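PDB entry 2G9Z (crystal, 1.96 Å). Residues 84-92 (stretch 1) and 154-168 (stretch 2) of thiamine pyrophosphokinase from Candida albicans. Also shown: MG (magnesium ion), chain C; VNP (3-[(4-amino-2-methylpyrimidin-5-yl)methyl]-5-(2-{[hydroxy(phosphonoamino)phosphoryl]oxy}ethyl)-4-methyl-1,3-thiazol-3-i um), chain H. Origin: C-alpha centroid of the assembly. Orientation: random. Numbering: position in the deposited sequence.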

# COMPACT_ATOMS: atom_id res chain seq x y z
N CYS A 84 -19.92 -9.37 -14.44
CA CYS A 84 -20.41 -8.12 -13.89
C CYS A 84 -21.59 -7.51 -14.64
O CYS A 84 -21.65 -7.51 -15.87
N GLU A 85 -22.51 -6.96 -13.86
CA GLU A 85 -23.72 -6.32 -14.34
C GLU A 85 -23.41 -4.93 -14.88
O GLU A 85 -23.88 -4.55 -15.95
N ILE A 86 -22.59 -4.18 -14.14
CA ILE A 86 -22.21 -2.83 -14.52
C ILE A 86 -20.69 -2.67 -14.43
O ILE A 86 -20.06 -3.21 -13.52
N ILE A 87 -20.12 -1.93 -15.38
CA ILE A 87 -18.69 -1.67 -15.39
C ILE A 87 -18.47 -0.16 -15.38
O ILE A 87 -19.08 0.57 -16.17
N VAL A 88 -17.62 0.30 -14.47
CA VAL A 88 -17.32 1.73 -14.34
C VAL A 88 -15.83 2.01 -14.44
O VAL A 88 -15.03 1.34 -13.78
N CYS A 89 -15.45 2.99 -15.25
CA CYS A 89 -14.05 3.37 -15.37
C CYS A 89 -13.86 4.70 -14.65
O CYS A 89 -14.59 5.66 -14.89
N ALA A 90 -12.88 4.75 -13.75
CA ALA A 90 -12.60 5.98 -13.04
C ALA A 90 -11.55 6.73 -13.86
O ALA A 90 -10.38 6.36 -13.85
N ASP A 91 -11.98 7.75 -14.58
CA ASP A 91 -11.10 8.57 -15.41
C ASP A 91 -10.08 7.73 -16.20
O ASP A 91 -10.46 6.99 -17.10
N GLY A 92 -8.81 7.85 -15.83
CA GLY A 92 -7.75 7.10 -16.50
C GLY A 92 -8.03 5.62 -16.70
O GLY A 92 -7.46 5.00 -17.59
N ASN A 154 -11.83 12.23 -4.90
CA ASN A 154 -11.04 11.68 -6.01
C ASN A 154 -11.92 10.86 -6.96
O ASN A 154 -13.10 10.62 -6.69
N ASP A 155 -11.34 10.42 -8.07
CA ASP A 155 -12.09 9.65 -9.04
C ASP A 155 -12.67 8.37 -8.48
O ASP A 155 -13.73 7.92 -8.92
N PHE A 156 -11.97 7.77 -7.53
CA PHE A 156 -12.44 6.54 -6.91
C PHE A 156 -13.78 6.78 -6.22
O PHE A 156 -14.76 6.07 -6.48
N THR A 157 -13.80 7.77 -5.34
CA THR A 157 -15.01 8.10 -4.59
C THR A 157 -16.14 8.54 -5.51
O THR A 157 -17.29 8.12 -5.33
N LYS A 158 -15.84 9.38 -6.49
CA LYS A 158 -16.86 9.83 -7.43
C LYS A 158 -17.46 8.63 -8.14
O LYS A 158 -18.67 8.60 -8.40
N SER A 159 -16.63 7.64 -8.46
CA SER A 159 -17.11 6.43 -9.13
C SER A 159 -18.01 5.60 -8.22
O SER A 159 -19.03 5.06 -8.66
N ILE A 160 -17.61 5.46 -6.96
CA ILE A 160 -18.41 4.70 -6.00
C ILE A 160 -19.79 5.35 -5.88
O ILE A 160 -20.81 4.67 -5.88
N HIS A 161 -19.81 6.67 -5.77
CA HIS A 161 -21.06 7.40 -5.66
C HIS A 161 -21.92 7.14 -6.89
O HIS A 161 -23.14 6.98 -6.79
N CYS A 162 -21.28 7.12 -8.05
CA CYS A 162 -21.99 6.85 -9.29
C CYS A 162 -22.60 5.45 -9.23
O CYS A 162 -23.73 5.23 -9.67
N ILE A 163 -21.84 4.50 -8.69
CA ILE A 163 -22.30 3.12 -8.57
C ILE A 163 -23.49 3.04 -7.62
O ILE A 163 -24.49 2.37 -7.91
N GLN A 164 -23.38 3.70 -6.48
CA GLN A 164 -24.45 3.70 -5.49
C GLN A 164 -25.69 4.38 -6.05
O GLN A 164 -26.81 3.89 -5.87
N LEU A 165 -25.49 5.50 -6.74
CA LEU A 165 -26.60 6.23 -7.33
C LEU A 165 -27.25 5.44 -8.46
O LEU A 165 -28.47 5.49 -8.63
N HIS A 166 -26.44 4.71 -9.22
CA HIS A 166 -26.97 3.90 -10.32
C HIS A 166 -28.03 2.91 -9.84
O HIS A 166 -29.10 2.81 -10.43
N TYR A 167 -27.72 2.18 -8.77
CA TYR A 167 -28.65 1.19 -8.24
C TYR A 167 -29.86 1.81 -7.55
O TYR A 167 -30.78 1.10 -7.13
N GLN A 168 -29.86 3.13 -7.44
CA GLN A 168 -30.98 3.81 -6.81
C GLN A 168 -31.86 4.48 -7.86
O GLN A 168 -33.09 4.38 -7.80

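Strand 86-90 lies against helix 155-168 with an axis-to-axis closest approach of 8.3 Å and an angle of 156° between their N-to-C directions, so the two elements run nearly antiparallel. As in any extended strand, side chains alternate: the CA-to-CB bonds of Ile-86, Val-88 and Ala-90 point toward the helix, while those of Ile-87 and Cys-89 point away. Together the stretches bury 461 Å², and the largest shares belong to Val-88 (66 Å²), Ile-86 (60 Å²) and Tyr-167 (53 Å²).

Val-88 occupies the middle of the strand. With chi1 at 178° (t), it directs its two methyls to different helical residues: CG2 lies 3.8 Å from Ile-163 CG1, an apolar contact, and CG1 lies 4.0 Å from Ser-159 OG. Ile-163 (chi1 m, chi2 t) leaves the backbone sideways, but the end of its side chain comes nearer to the strand, which is how it reaches the valine.

The Ser-159 hydroxyl does not seek a partner on the strand. In its m rotamer, OG donates to Asp-155 O at 2.9 Å, one turn back along the helix, and this internal bond lets a polar side chain sit at a buried interface. Ser-159 OG is also 3.4 Å from Ala-90 CB. A methyl is all that Ala-90 offers here, and the backbones come close: the CA atoms of Ala-90 and Asp-155 are 5.5 Å apart, and their CB atoms 4.0 Å.

Toward the other end of the strand, Ile-86 (chi1 m, chi2 m) meets His-166 and Tyr-167, late in stretch 2. Its CG1 is 3.5 Å from His-166 NE2, approaching the imidazole obliquely, and 4.0 Å from Tyr-167 OH. His-166 has chi1 t and points toward the strand; its ND1 is hydrogen-bonded elsewhere in the structure.

Tyr-167 starts sideways, yet with chi1 at -77° (m) its ring extends until the hydroxyl reaches stretch 1. There OH donates a 2.7 Å hydrogen bond to Glu-85 OE1, the one direct hydrogen bond between the stretches. The carboxylate oxygen lies at the ring edge, near its plane, and Glu-85 reaches it with chi1 and chi2 both t and chi3 at 55°.

At the opposite end of the contact, packing gives way to metal coordination. Asp-91 (chi1 t) and Asp-155 (chi1 m) both point toward the other stretch, and Asp-91 CB is 3.3 Å from Asp-155 OD2. Their OD2 atoms, 3.5 Å apart, are not hydrogen-bonded; the magnesium ion MG reconciles the two carboxylates, with distances of 2.3 Å to Asp-91 OD2 and 2.2 Å to Asp-155 OD2. VNP O1B at 2.2 Å from MG and the oxygen of water 1 at 2.4 Å from MG are further ligands, with two more atoms from elsewhere in the structure. Water 1 also donates to VNP O1G at 3.0 Å. The backbone adds a direct link to the ligand: Asp-155 N donates to VNP O2B at 2.8 Å with an N-H...acceptor angle of 163°.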

# COMPACT_ATOMS: atom_id res chain seq x y z
CB CYS A 84 -19.27 -7.10 -13.80
SG CYS A 84 -17.98 -7.58 -12.64
CB GLU A 85 -24.70 -6.24 -13.18
CG GLU A 85 -26.02 -5.56 -13.46
CD GLU A 85 -26.98 -5.73 -12.31
OE1 GLU A 85 -26.62 -5.36 -11.17
OE2 GLU A 85 -28.11 -6.22 -12.54
CB ILE A 86 -22.88 -1.79 -13.59
CG1 ILE A 86 -24.37 -1.67 -13.91
CG2 ILE A 86 -22.19 -0.44 -13.72
CD1 ILE A 86 -24.67 -1.02 -15.23
CB ILE A 87 -17.99 -2.24 -16.65
CG1 ILE A 87 -18.11 -3.76 -16.70
CG2 ILE A 87 -16.52 -1.84 -16.65
CD1 ILE A 87 -19.43 -4.29 -17.21
CB VAL A 88 -17.80 2.27 -12.98
CG1 VAL A 88 -17.44 3.75 -12.85
CG2 VAL A 88 -19.29 2.05 -12.82
CB CYS A 89 -13.63 3.56 -16.84
SG CYS A 89 -13.49 2.06 -17.79
CB ALA A 90 -12.05 5.67 -11.63
CB ASP A 91 -10.36 9.60 -14.55
CG ASP A 91 -9.69 10.70 -15.37
OD1 ASP A 91 -9.69 10.62 -16.61
OD2 ASP A 91 -9.15 11.65 -14.78
CB ASN A 154 -9.87 10.82 -5.50
CG ASN A 154 -10.33 9.58 -4.74
OD1 ASN A 154 -11.49 9.16 -4.84
ND2 ASN A 154 -9.42 8.98 -4.00
CB ASP A 155 -11.22 9.33 -10.25
CG ASP A 155 -10.73 10.58 -10.94
OD1 ASP A 155 -11.46 11.60 -10.92
OD2 ASP A 155 -9.63 10.54 -11.51
CB PHE A 156 -11.44 6.05 -5.87
CG PHE A 156 -11.90 4.82 -5.13
CD1 PHE A 156 -11.75 3.56 -5.68
CD2 PHE A 156 -12.53 4.94 -3.89
CE1 PHE A 156 -12.23 2.42 -5.02
CE2 PHE A 156 -13.02 3.81 -3.23
CZ PHE A 156 -12.86 2.55 -3.80
CB THR A 157 -14.71 9.21 -3.56
OG1 THR A 157 -13.72 8.73 -2.64
CG2 THR A 157 -15.97 9.56 -2.78
CB LYS A 158 -16.26 10.81 -8.44
CG LYS A 158 -15.85 12.14 -7.81
CD LYS A 158 -14.93 12.94 -8.72
CE LYS A 158 -14.51 14.24 -8.04
NZ LYS A 158 -13.57 15.05 -8.86
CB SER A 159 -15.93 5.57 -9.61
OG SER A 159 -15.22 6.21 -10.66
CB ILE A 160 -17.73 4.66 -4.60
CG1 ILE A 160 -16.47 3.80 -4.66
CG2 ILE A 160 -18.72 4.12 -3.56
CD1 ILE A 160 -16.73 2.33 -4.98
CB HIS A 161 -20.79 8.90 -5.52
CG HIS A 161 -20.49 9.32 -4.12
ND1 HIS A 161 -19.79 10.48 -3.82
CD2 HIS A 161 -20.80 8.75 -2.93
CE1 HIS A 161 -19.69 10.60 -2.51
NE2 HIS A 161 -20.29 9.56 -1.94
CB CYS A 162 -21.04 6.95 -10.48
SG CYS A 162 -21.70 6.29 -12.02
CB ILE A 163 -21.17 2.20 -8.05
CG1 ILE A 163 -20.13 2.00 -9.16
CG2 ILE A 163 -21.74 0.86 -7.57
CD1 ILE A 163 -18.83 1.37 -8.71
CB GLN A 164 -23.99 4.40 -4.22
CG GLN A 164 -23.01 3.59 -3.40
CD GLN A 164 -22.61 4.27 -2.12
OE1 GLN A 164 -21.90 5.28 -2.14
NE2 GLN A 164 -23.06 3.73 -1.00
CB LEU A 165 -26.12 7.59 -7.84
CG LEU A 165 -25.82 8.60 -6.72
CD1 LEU A 165 -25.20 9.86 -7.29
CD2 LEU A 165 -27.12 8.93 -5.99
CB HIS A 166 -25.86 3.11 -11.00
CG HIS A 166 -26.36 2.01 -11.89
ND1 HIS A 166 -26.73 2.21 -13.20
CD2 HIS A 166 -26.59 0.70 -11.63
CE1 HIS A 166 -27.17 1.07 -13.71
NE2 HIS A 166 -27.10 0.14 -12.78
CB TYR A 167 -27.91 0.24 -7.29
CG TYR A 167 -27.09 -0.79 -8.04
CD1 TYR A 167 -27.71 -1.85 -8.69
CD2 TYR A 167 -25.71 -0.66 -8.16
CE1 TYR A 167 -26.98 -2.76 -9.45
CE2 TYR A 167 -24.96 -1.57 -8.92
CZ TYR A 167 -25.61 -2.61 -9.56
OH TYR A 167 -24.90 -3.50 -10.34
CB GLN A 168 -30.48 4.88 -5.84
CG GLN A 168 -29.79 4.35 -4.60
CD GLN A 168 -30.67 3.39 -3.81
OE1 GLN A 168 -31.83 3.70 -3.51
NE2 GLN A 168 -30.12 2.23 -3.47
MG MG C . -8.62 12.17 -12.56
O2G VNP H . -5.71 14.32 -9.50
PG VNP H . -5.16 12.84 -9.21
O3G VNP H . -3.97 12.88 -8.34
O1G VNP H . -4.82 12.21 -10.65
N3B VNP H . -6.37 11.96 -8.56
PB VNP H . -7.84 12.41 -9.06
O2B VNP H . -8.83 11.45 -8.53
O1B VNP H . -7.80 12.61 -10.52
O1 VNP H . -8.08 13.85 -8.37
C7 VNP H . -8.09 14.07 -6.95
C12 VNP H . -9.00 15.28 -6.72
C11 VNP H . -9.10 15.79 -5.28
C10 VNP H . -7.95 16.67 -4.78
CM4 VNP H . -7.14 17.58 -5.70
S1 VNP H . -9.18 14.56 -3.93
C9 VNP H . -8.37 15.62 -2.80
N5 VNP H . -7.70 16.56 -3.47
C7A VNP H . -6.66 17.39 -2.84
C5A VNP H . -6.87 17.59 -1.33
C6A VNP H . -5.89 17.06 -0.50
N1A VNP H . -5.91 17.28 0.80
C2A VNP H . -6.88 18.02 1.36
CM2 VNP H . -6.86 18.28 2.86
N3A VNP H . -7.85 18.54 0.60
C4A VNP H . -7.87 18.34 -0.73
N4A VNP H . -8.86 18.87 -1.45
O HOH W 1 -6.74 10.75 -12.43